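Local structure of peroxiredoxin PRX1, mitochondrial (Saccharomyces cerevisiae, 5YKJ) at residues D99-N103 / E114-I119; A105-V111 / T126-F131; A180-P186 / L208-S213. The protein probably reduces hydrogen peroxide and organic hydroperoxides in mitochondria as a 1-Cys peroxiredoxin, with its thiol recycled through the glutathione and thioredoxin systems. All blocks are in the same frame, centred on the assembly; numbering follows the deposited sequence.

Interaction 1: residues D99-N103 / E114-I119; sequences DTFRN and EGFKNI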
loop_
_atom_site.group_PDB
_atom_site.type_symbol
_atom_site.label_atom_id
_atom_site.label_comp_id
_atom_site.label_asym_id
_atom_site.label_seq_id
_atom_site.Cartn_x
_atom_site.Cartn_y
_atom_site.Cartn_z
ATOM N N ASP A 99 -16.261 -6.138 2.408
ATOM C CA ASP A 99 -16.964 -4.923 2.095
ATOM C C ASP A 99 -18.152 -5.198 1.190
ATOM O O ASP A 99 -18.261 -4.728 0.123
ATOM C CB ASP A 99 -15.977 -3.967 1.433
ATOM C CG ASP A 99 -16.429 -2.519 1.476
ATOM O OD1 ASP A 99 -17.114 -2.185 2.369
ATOM O OD2 ASP A 99 -16.038 -1.788 0.603
ATOM N N THR A 100 -19.074 -5.956 1.739
ATOM C CA THR A 100 -20.174 -6.486 1.030
ATOM C C THR A 100 -21.012 -5.428 0.305
ATOM O O THR A 100 -21.471 -5.658 -0.742
ATOM C CB THR A 100 -21.097 -7.166 2.057
ATOM O OG1 THR A 100 -20.348 -8.036 2.908
ATOM C CG2 THR A 100 -22.202 -7.849 1.392
ATOM N N PHE A 101 -21.181 -4.275 0.936
ATOM C CA PHE A 101 -22.003 -3.178 0.420
ATOM C C PHE A 101 -21.229 -1.935 -0.071
ATOM O O PHE A 101 -21.780 -0.903 -0.210
ATOM C CB PHE A 101 -23.145 -2.796 1.406
ATOM C CG PHE A 101 -24.034 -3.969 1.802
ATOM C CD1 PHE A 101 -25.025 -4.372 1.006
ATOM C CD2 PHE A 101 -23.852 -4.636 2.954
ATOM C CE1 PHE A 101 -25.858 -5.428 1.342
ATOM C CE2 PHE A 101 -24.653 -5.706 3.301
ATOM C CZ PHE A 101 -25.641 -6.086 2.475
ATOM N N ARG A 102 -19.947 -2.117 -0.269
ATOM C CA ARG A 102 -19.053 -1.107 -0.781
ATOM C C ARG A 102 -18.873 0.079 0.144
ATOM O O ARG A 102 -18.426 1.081 -0.293
ATOM C CB ARG A 102 -19.515 -0.536 -2.144
ATOM C CG ARG A 102 -19.972 -1.449 -3.194
ATOM C CD ARG A 102 -20.867 -0.681 -4.165
ATOM N NE ARG A 102 -21.489 -1.624 -5.033
ATOM C CZ ARG A 102 -21.598 -1.565 -6.335
ATOM N NH1 ARG A 102 -21.181 -0.545 -7.028
ATOM N NH2 ARG A 102 -22.163 -2.571 -6.908
ATOM N N ASN A 103 -19.210 -0.084 1.399
ATOM C CA ASN A 103 -19.105 1.027 2.307
ATOM C C ASN A 103 -17.653 1.555 2.496
ATOM O O ASN A 103 -17.429 2.718 2.542
ATOM C CB ASN A 103 -19.744 0.674 3.689
ATOM C CG ASN A 103 -21.179 0.199 3.579
ATOM O OD1 ASN A 103 -21.953 0.785 2.979
ATOM N ND2 ASN A 103 -21.462 -0.876 4.168
ATOM N N GLU A 114 -22.614 3.855 -1.945
ATOM C CA GLU A 114 -22.483 2.708 -1.081
ATOM C C GLU A 114 -23.864 2.097 -0.888
ATOM O O GLU A 114 -24.838 2.690 -1.238
ATOM C CB GLU A 114 -21.903 3.080 0.268
ATOM C CG GLU A 114 -22.729 4.129 0.957
ATOM C CD GLU A 114 -22.244 4.525 2.315
ATOM O OE1 GLU A 114 -22.753 5.519 2.763
ATOM O OE2 GLU A 114 -21.436 3.875 2.887
ATOM N N GLY A 115 -23.901 0.920 -0.310
ATOM C CA GLY A 115 -25.156 0.294 -0.008
ATOM C C GLY A 115 -25.672 -0.816 -0.843
ATOM O O GLY A 115 -26.786 -1.252 -0.649
ATOM N N PHE A 116 -24.848 -1.260 -1.779
ATOM C CA PHE A 116 -25.219 -2.379 -2.583
ATOM C C PHE A 116 -24.108 -3.291 -2.912
ATOM O O PHE A 116 -23.010 -2.898 -3.110
ATOM C CB PHE A 116 -25.960 -2.027 -3.847
ATOM C CG PHE A 116 -25.479 -0.821 -4.510
ATOM C CD1 PHE A 116 -25.754 0.390 -3.954
ATOM C CD2 PHE A 116 -24.819 -0.884 -5.692
ATOM C CE1 PHE A 116 -25.349 1.528 -4.536
ATOM C CE2 PHE A 116 -24.365 0.266 -6.285
ATOM C CZ PHE A 116 -24.663 1.470 -5.710
ATOM N N LYS A 117 -24.501 -4.532 -3.016
ATOM C CA LYS A 117 -23.544 -5.540 -3.242
ATOM C C LYS A 117 -23.096 -5.672 -4.626
ATOM O O LYS A 117 -23.568 -5.052 -5.531
ATOM C CB LYS A 117 -23.999 -6.872 -2.728
ATOM C CG LYS A 117 -25.428 -7.061 -2.731
ATOM C CD LYS A 117 -25.766 -7.428 -4.134
ATOM C CE LYS A 117 -26.626 -8.685 -4.169
ATOM N NZ LYS A 117 -27.235 -9.059 -2.869
ATOM N N ASN A 118 -22.170 -6.577 -4.732
ATOM C CA ASN A 118 -21.613 -6.854 -5.970
ATOM C C ASN A 118 -22.647 -7.518 -6.840
ATOM O O ASN A 118 -23.136 -8.585 -6.646
ATOM C CB ASN A 118 -20.504 -7.886 -5.845
ATOM C CG ASN A 118 -19.477 -7.776 -6.939
ATOM O OD1 ASN A 118 -19.837 -7.599 -8.123
ATOM N ND2 ASN A 118 -18.200 -7.818 -6.549
ATOM N N ILE A 119 -22.969 -6.721 -7.781
ATOM C CA ILE A 119 -23.708 -7.024 -8.908
ATOM C C ILE A 119 -22.514 -6.945 -9.878
ATOM O O ILE A 119 -21.631 -6.001 -9.888
ATOM C CB ILE A 119 -24.678 -5.887 -9.298
ATOM C CG1 ILE A 119 -25.929 -5.952 -8.442
ATOM C CG2 ILE A 119 -25.046 -5.926 -10.760
ATOM C CD1 ILE A 119 -26.341 -7.344 -8.125
HETATM O O HOH W 1 -21.018 -7.764 -2.586
HETATM O O HOH W 2 -18.779 4.407 4.405
#
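Arg-102 grips two successive carbonyls of the 114-119 loop through its guanidinium. NE donates to Phe-116 O at 2.8 Å, a bent bond (140° at the hydrogen) whose donor stands above the carbonyl plane, while NH2 reaches Lys-117 O at 3.2 Å along a much straighter path, with that oxygen close to the guanidinium plane. An extended chain from CG to NE carries the group this far, and NH1 finds Ser-123 beyond the contact. The third firm bond runs between backbones: Gly-115 N gives its hydrogen to Phe-101 O at 2.8 Å, in the carbonyl plane, and Phe-116 N makes a weak second approach to the same oxygen. Glycine suits position 115, because at its backbone angles a CB would press on the carbonyl O of Glu-114. Water 1 joins Thr-100 O to Asn-118 N, and Lys-117 CA sends a CA-H...O contact to the same Thr-100 O.

These are two surface loops of the thioredoxin-like AhpC/TSA fold. Residues 99-102 form a type I beta turn after strand 96-98, with Arg-102 as N-cap of helix 103-107; the 114-119 loop follows that helix and folds back over the turn.

Phe-116 lays CE2 over the centre of the Arg-102 guanidinium, 3.3 Å above its plane, although the two planes are 42° apart. Its CB points away from the 99-103 segment, and a chi1 of 38° brings the ring back over Arg-102. Farther out, Phe-101 rests CB against the Gly-115 to Phe-116 peptide, with Phe-116 CA at its ring edge.

Interaction 2: residues A105-V111 / T126-F131; sequences AFLYDMV and TVRSVF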
loop_
_atom_site.group_PDB
_atom_site.type_symbol
_atom_site.label_atom_id
_atom_site.label_comp_id
_atom_site.label_asym_id
_atom_site.label_seq_id
_atom_site.Cartn_x
_atom_site.Cartn_y
_atom_site.Cartn_z
ATOM N N ALA A 105 -15.096 0.941 0.426
ATOM C CA ALA A 105 -14.639 1.401 -0.866
ATOM C C ALA A 105 -15.083 2.835 -1.118
ATOM O O ALA A 105 -14.394 3.595 -1.642
ATOM C CB ALA A 105 -15.203 0.502 -1.957
ATOM N N PHE A 106 -16.311 3.110 -0.719
ATOM C CA PHE A 106 -16.912 4.421 -0.827
ATOM C C PHE A 106 -16.162 5.431 0.041
ATOM O O PHE A 106 -15.843 6.486 -0.388
ATOM C CB PHE A 106 -18.407 4.338 -0.452
ATOM C CG PHE A 106 -19.151 5.659 -0.499
ATOM C CD1 PHE A 106 -19.395 6.324 -1.662
ATOM C CD2 PHE A 106 -19.625 6.188 0.662
ATOM C CE1 PHE A 106 -20.064 7.506 -1.643
ATOM C CE2 PHE A 106 -20.311 7.355 0.664
ATOM C CZ PHE A 106 -20.527 8.017 -0.483
ATOM N N LEU A 107 -15.845 4.992 1.253
ATOM C CA LEU A 107 -15.116 5.817 2.181
ATOM C C LEU A 107 -13.728 6.195 1.629
ATOM O O LEU A 107 -13.211 7.194 1.934
ATOM C CB LEU A 107 -14.980 5.112 3.527
ATOM C CG LEU A 107 -14.104 5.730 4.588
ATOM C CD1 LEU A 107 -14.771 6.991 5.117
ATOM C CD2 LEU A 107 -13.902 4.745 5.711
ATOM N N TYR A 108 -13.206 5.310 0.817
ATOM C CA TYR A 108 -11.905 5.507 0.210
ATOM C C TYR A 108 -11.921 6.093 -1.203
ATOM O O TYR A 108 -10.963 6.068 -1.862
ATOM C CB TYR A 108 -10.996 4.257 0.361
ATOM C CG TYR A 108 -10.267 4.229 1.676
ATOM C CD1 TYR A 108 -10.926 3.911 2.828
ATOM C CD2 TYR A 108 -8.928 4.551 1.746
ATOM C CE1 TYR A 108 -10.280 3.936 4.044
ATOM C CE2 TYR A 108 -8.278 4.581 2.950
ATOM C CZ TYR A 108 -8.951 4.259 4.091
ATOM O OH TYR A 108 -8.293 4.288 5.244
ATOM N N ASP A 109 -13.097 6.584 -1.560
ATOM C CA ASP A 109 -13.350 7.283 -2.808
ATOM C C ASP A 109 -13.226 6.484 -4.107
ATOM O O ASP A 109 -13.094 7.050 -5.142
ATOM C CB ASP A 109 -12.491 8.550 -2.895
ATOM C CG ASP A 109 -12.958 9.664 -1.958
ATOM O OD1 ASP A 109 -14.092 9.754 -1.628
ATOM O OD2 ASP A 109 -12.147 10.473 -1.578
ATOM N N MET A 110 -13.293 5.180 -3.988
ATOM C CA MET A 110 -13.209 4.338 -5.150
ATOM C C MET A 110 -14.520 4.135 -5.904
ATOM O O MET A 110 -14.496 3.720 -7.021
ATOM C CB MET A 110 -12.584 3.015 -4.819
ATOM C CG MET A 110 -11.177 3.216 -4.412
ATOM S SD MET A 110 -10.343 1.628 -3.987
ATOM C CE MET A 110 -10.998 1.234 -2.340
ATOM N N VAL A 111 -15.641 4.451 -5.263
ATOM C CA VAL A 111 -16.956 4.377 -5.867
ATOM C C VAL A 111 -17.746 5.611 -5.387
ATOM O O VAL A 111 -17.415 6.165 -4.412
ATOM C CB VAL A 111 -17.740 3.112 -5.561
ATOM C CG1 VAL A 111 -17.084 1.919 -6.196
ATOM C CG2 VAL A 111 -17.905 2.899 -4.068
ATOM N N THR A 126 -13.475 0.278 -10.566
ATOM C CA THR A 126 -12.586 1.268 -9.964
ATOM C C THR A 126 -12.081 0.911 -8.566
ATOM O O THR A 126 -11.300 1.610 -8.017
ATOM C CB THR A 126 -13.239 2.666 -9.947
ATOM O OG1 THR A 126 -14.524 2.558 -9.390
ATOM C CG2 THR A 126 -13.413 3.194 -11.321
ATOM N N VAL A 127 -12.551 -0.207 -8.043
ATOM C CA VAL A 127 -12.132 -0.631 -6.696
ATOM C C VAL A 127 -10.826 -1.390 -6.832
ATOM O O VAL A 127 -10.749 -2.542 -6.718
ATOM C CB VAL A 127 -13.202 -1.459 -6.027
ATOM C CG1 VAL A 127 -12.766 -1.802 -4.611
ATOM C CG2 VAL A 127 -14.472 -0.641 -5.962
ATOM N N ARG A 128 -9.821 -0.621 -7.155
ATOM C CA ARG A 128 -8.531 -1.149 -7.486
ATOM C C ARG A 128 -7.326 -0.358 -6.998
ATOM O O ARG A 128 -6.257 -0.582 -7.441
ATOM C CB ARG A 128 -8.419 -1.237 -9.020
ATOM C CG ARG A 128 -8.986 -2.485 -9.642
ATOM C CD ARG A 128 -8.180 -3.709 -9.265
ATOM N NE ARG A 128 -6.932 -3.806 -9.997
ATOM C CZ ARG A 128 -5.999 -4.721 -9.786
ATOM N NH1 ARG A 128 -6.164 -5.639 -8.884
ATOM N NH2 ARG A 128 -4.906 -4.732 -10.500
ATOM N N SER A 129 -7.570 0.571 -6.118
ATOM C CA SER A 129 -6.486 1.373 -5.616
ATOM C C SER A 129 -5.666 0.699 -4.542
ATOM O O SER A 129 -6.124 -0.103 -3.851
ATOM C CB SER A 129 -6.986 2.733 -5.122
ATOM O OG SER A 129 -7.641 3.423 -6.128
ATOM N N VAL A 130 -4.415 1.105 -4.490
ATOM C CA VAL A 130 -3.494 0.676 -3.467
ATOM C C VAL A 130 -3.041 1.944 -2.737
ATOM O O VAL A 130 -2.644 2.849 -3.332
ATOM C CB VAL A 130 -2.248 -0.077 -4.003
ATOM C CG1 VAL A 130 -1.297 -0.459 -2.865
ATOM C CG2 VAL A 130 -2.671 -1.354 -4.679
ATOM N N PHE A 131 -3.176 1.931 -1.428
ATOM C CA PHE A 131 -2.776 3.053 -0.621
ATOM C C PHE A 131 -1.638 2.661 0.336
ATOM O O PHE A 131 -1.781 1.730 1.034
ATOM C CB PHE A 131 -3.975 3.540 0.247
ATOM C CG PHE A 131 -5.241 3.857 -0.521
ATOM C CD1 PHE A 131 -6.151 2.876 -0.878
ATOM C CD2 PHE A 131 -5.546 5.161 -0.870
ATOM C CE1 PHE A 131 -7.280 3.175 -1.566
ATOM C CE2 PHE A 131 -6.710 5.436 -1.570
ATOM C CZ PHE A 131 -7.554 4.451 -1.871
#
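The Schellman motif that ends helix 103-107, with Met-110 N bonded to Ala-105 O and Asp-109 at positive phi, sets Met-110 against the inverse gamma turn centred on Val-127, their CA atoms 5.3 Å apart. From there Thr-126 OG1 donates to Met-110 O at 2.6 Å, nearly along the C=O axis; its chi1 of 50° holds the hydroxyl between the backbone N and the carbonyl carbon, facing that oxygen. The Met-110 chain runs straight to SD and then bends. Its sulfur accepts a weak hydrogen bond from Ser-129 N at 3.7 Å and lies at the edge of the Phe-131 ring, a Met-aromatic contact, while CE turns to Val-127 CG1. Tyr-108 meets Phe-131 edge to face: CD2 sits over the ring centre, 3.8 Å above the plane, and the rings are inclined at 70°. On the other flank Val-111 CG1 packs on Val-127 CG2. The Tyr-108 hydroxyl bonds to Pro-9 O and that of Ser-129 to Thr-144. Helix end and central-sheet strand thus meet through a mostly apolar, buried surface, in which the thioether does double duty, filling space beside an aromatic ring and weakly accepting a backbone N-H.

Interaction 3: residues A180-P186 / L208-S213; sequences ADDVIIP and LRFTKS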
loop_
_atom_site.group_PDB
_atom_site.type_symbol
_atom_site.label_atom_id
_atom_site.label_comp_id
_atom_site.label_asym_id
_atom_site.label_seq_id
_atom_site.Cartn_x
_atom_site.Cartn_y
_atom_site.Cartn_z
ATOM N N ALA A 180 20.766 1.466 -1.752
ATOM C CA ALA A 180 22.225 1.648 -1.757
ATOM C C ALA A 180 22.636 2.635 -2.836
ATOM O O ALA A 180 23.743 3.027 -2.871
ATOM C CB ALA A 180 23.079 0.374 -1.831
ATOM N N ASP A 181 21.708 3.074 -3.681
ATOM C CA ASP A 181 22.030 4.077 -4.657
ATOM C C ASP A 181 22.115 5.448 -3.944
ATOM O O ASP A 181 21.601 5.647 -2.890
ATOM C CB ASP A 181 20.988 4.208 -5.762
ATOM C CG ASP A 181 20.960 3.050 -6.749
ATOM O OD1 ASP A 181 21.778 2.201 -6.724
ATOM O OD2 ASP A 181 20.056 3.062 -7.546
ATOM N N ASP A 182 22.785 6.370 -4.577
ATOM C CA ASP A 182 22.889 7.695 -4.041
ATOM C C ASP A 182 21.500 8.364 -4.001
ATOM O O ASP A 182 20.660 8.125 -4.810
ATOM C CB ASP A 182 23.844 8.581 -4.860
ATOM C CG ASP A 182 25.292 8.107 -4.830
ATOM O OD1 ASP A 182 25.634 7.330 -3.972
ATOM O OD2 ASP A 182 26.022 8.511 -5.729
ATOM N N VAL A 183 21.341 9.216 -3.026
ATOM C CA VAL A 183 20.147 9.978 -2.764
ATOM C C VAL A 183 20.381 11.474 -2.983
ATOM O O VAL A 183 21.462 11.914 -3.186
ATOM C CB VAL A 183 19.604 9.718 -1.356
ATOM C CG1 VAL A 183 19.137 8.284 -1.187
ATOM C CG2 VAL A 183 20.626 10.036 -0.287
ATOM N N ILE A 184 19.296 12.214 -2.923
ATOM C CA ILE A 184 19.306 13.630 -3.161
ATOM C C ILE A 184 18.974 14.469 -1.929
ATOM O O ILE A 184 18.134 14.130 -1.194
ATOM C CB ILE A 184 18.345 13.978 -4.305
ATOM C CG1 ILE A 184 18.780 13.360 -5.605
ATOM C CG2 ILE A 184 18.228 15.472 -4.497
ATOM C CD1 ILE A 184 17.648 13.130 -6.575
ATOM N N ILE A 185 19.691 15.563 -1.746
ATOM C CA ILE A 185 19.470 16.416 -0.627
ATOM C C ILE A 185 18.325 17.332 -0.978
ATOM O O ILE A 185 18.330 17.897 -1.963
ATOM C CB ILE A 185 20.775 17.184 -0.268
ATOM C CG1 ILE A 185 21.870 16.196 0.046
ATOM C CG2 ILE A 185 20.559 18.089 0.930
ATOM C CD1 ILE A 185 23.248 16.821 0.190
ATOM N N PRO A 186 17.333 17.423 -0.096
ATOM C CA PRO A 186 16.199 18.272 -0.373
ATOM C C PRO A 186 16.645 19.738 -0.482
ATOM O O PRO A 186 17.481 20.216 0.164
ATOM C CB PRO A 186 15.279 18.074 0.847
ATOM C CG PRO A 186 15.686 16.825 1.455
ATOM C CD PRO A 186 17.172 16.747 1.196
ATOM N N LEU A 208 20.080 20.217 -7.395
ATOM C CA LEU A 208 20.274 18.813 -7.578
ATOM C C LEU A 208 21.651 18.380 -7.095
ATOM O O LEU A 208 22.600 18.464 -7.783
ATOM C CB LEU A 208 20.100 18.438 -9.045
ATOM C CG LEU A 208 20.216 16.972 -9.400
ATOM C CD1 LEU A 208 19.135 16.119 -8.770
ATOM C CD2 LEU A 208 20.171 16.800 -10.902
ATOM N N ARG A 209 21.657 17.915 -5.852
ATOM C CA ARG A 209 22.842 17.453 -5.155
ATOM C C ARG A 209 22.722 16.019 -4.663
ATOM O O ARG A 209 21.933 15.755 -3.851
ATOM C CB ARG A 209 23.146 18.375 -3.978
ATOM C CG ARG A 209 23.219 19.845 -4.358
ATOM C CD ARG A 209 22.958 20.761 -3.174
ATOM N NE ARG A 209 21.609 20.635 -2.676
ATOM C CZ ARG A 209 21.115 21.201 -1.600
ATOM N NH1 ARG A 209 21.828 21.994 -0.825
ATOM N NH2 ARG A 209 19.871 20.966 -1.268
ATOM N N PHE A 210 23.579 15.157 -5.172
ATOM C CA PHE A 210 23.614 13.757 -4.772
ATOM C C PHE A 210 24.603 13.486 -3.620
ATOM O O PHE A 210 25.641 14.015 -3.589
ATOM C CB PHE A 210 23.956 12.838 -5.939
ATOM C CG PHE A 210 22.888 12.744 -6.987
ATOM C CD1 PHE A 210 21.942 11.780 -6.917
ATOM C CD2 PHE A 210 22.873 13.587 -8.056
ATOM C CE1 PHE A 210 20.988 11.662 -7.867
ATOM C CE2 PHE A 210 21.892 13.503 -9.000
ATOM C CZ PHE A 210 20.961 12.531 -8.913
ATOM N N THR A 211 24.205 12.609 -2.729
ATOM C CA THR A 211 25.047 12.251 -1.611
ATOM C C THR A 211 24.890 10.780 -1.401
ATOM O O THR A 211 23.931 10.212 -1.805
ATOM C CB THR A 211 24.719 13.060 -0.368
ATOM O OG1 THR A 211 25.690 12.828 0.616
ATOM C CG2 THR A 211 23.354 12.682 0.188
ATOM N N LYS A 212 25.865 10.173 -0.774
ATOM C CA LYS A 212 25.823 8.748 -0.556
ATOM C C LYS A 212 24.835 8.320 0.474
ATOM O O LYS A 212 24.469 9.034 1.335
ATOM C CB LYS A 212 27.195 8.184 -0.211
ATOM C CG LYS A 212 28.162 8.024 -1.359
ATOM C CD LYS A 212 27.993 6.725 -2.117
ATOM C CE LYS A 212 28.125 5.496 -1.239
ATOM N NZ LYS A 212 27.967 4.253 -2.015
ATOM N N SER A 213 24.365 7.092 0.290
ATOM C CA SER A 213 23.428 6.499 1.197
ATOM C C SER A 213 24.255 5.670 2.113
ATOM O O SER A 213 24.374 5.940 3.291
ATOM C CB SER A 213 22.503 5.534 0.492
ATOM O OG SER A 213 21.314 5.443 1.220
HETATM O O HOH W 3 25.059 5.539 -2.445
HETATM O O HOH W 4 26.026 2.002 -2.121
HETATM O O HOH W 5 19.597 18.896 -4.165
#
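Val-183 and Thr-211 form the hydrogen-bonded pair of a short antiparallel strand pairing in the C-terminal domain of this 1-Cys peroxiredoxin, placing strand 183-184 at one margin of a small sheet with 208-211 in its middle. Val-183 N reaches Thr-211 O at 3.0 Å and Thr-211 N returns to Val-183 O at 2.9 Å; Ile-185 N then bonds to Arg-209 O at 3.1 Å. At the non-hydrogen-bonded pair, Ile-184 and Phe-210 run alongside each other off the same face. Ile-184 CG1 stands over the ring in a CH-pi contact, 4.0 Å from the Phe-210 centroid, and CD1 goes on to Leu-208 CD1. With an alanine at Phe-210, Ile-184 CG1 would probably lose the ring it packs on, opening a gap beside it. The face carrying Val-183 and Thr-211 brings their CG2 methyls together at 3.8 Å; Phe-198 of helix 191-198 packs on Thr-211, and Leu-165 of helix 153-169 on Val-183.

Farther along, Ile-185 CG2 lies over one face of the Arg-209 guanidinium, toward its rim, while NH1 bonds to Val-189 O and Asn-191. A bend at chi3 (-65°) turns the guanidinium across toward Ile-185 and Pro-186. Water 5 accepts from both Arg-209 N and, at 3.0 Å, Arg-209 NE, and donates to Ile-185 O at 2.7 Å.

In the fold
Interactions 1 and 2 are neighbours, their centres about 12 Å apart, and their segments alternate along the chain, so helix 103-107 serves both. Asp-99 OD2 probably bonds to Ala-105 N at 2.9 Å, and Glu-114 packs on Phe-106. Together they tie the surface loops to strand 129-133 of the central sheet. Arg-128, within 126-131, forms a salt bridge with Glu-47, three positions after Cys-44, seen here as S-hydroxycysteine (the sulfenic acid) and probably the peroxidatic cysteine. Interaction 3 belongs to the separate C-terminal sheet across the chain's centre, about 46 Å from interaction 1 and about 34 Å from interaction 2 between centres; its Ile-185 side chain is about 8 Å from a bound sodium ion.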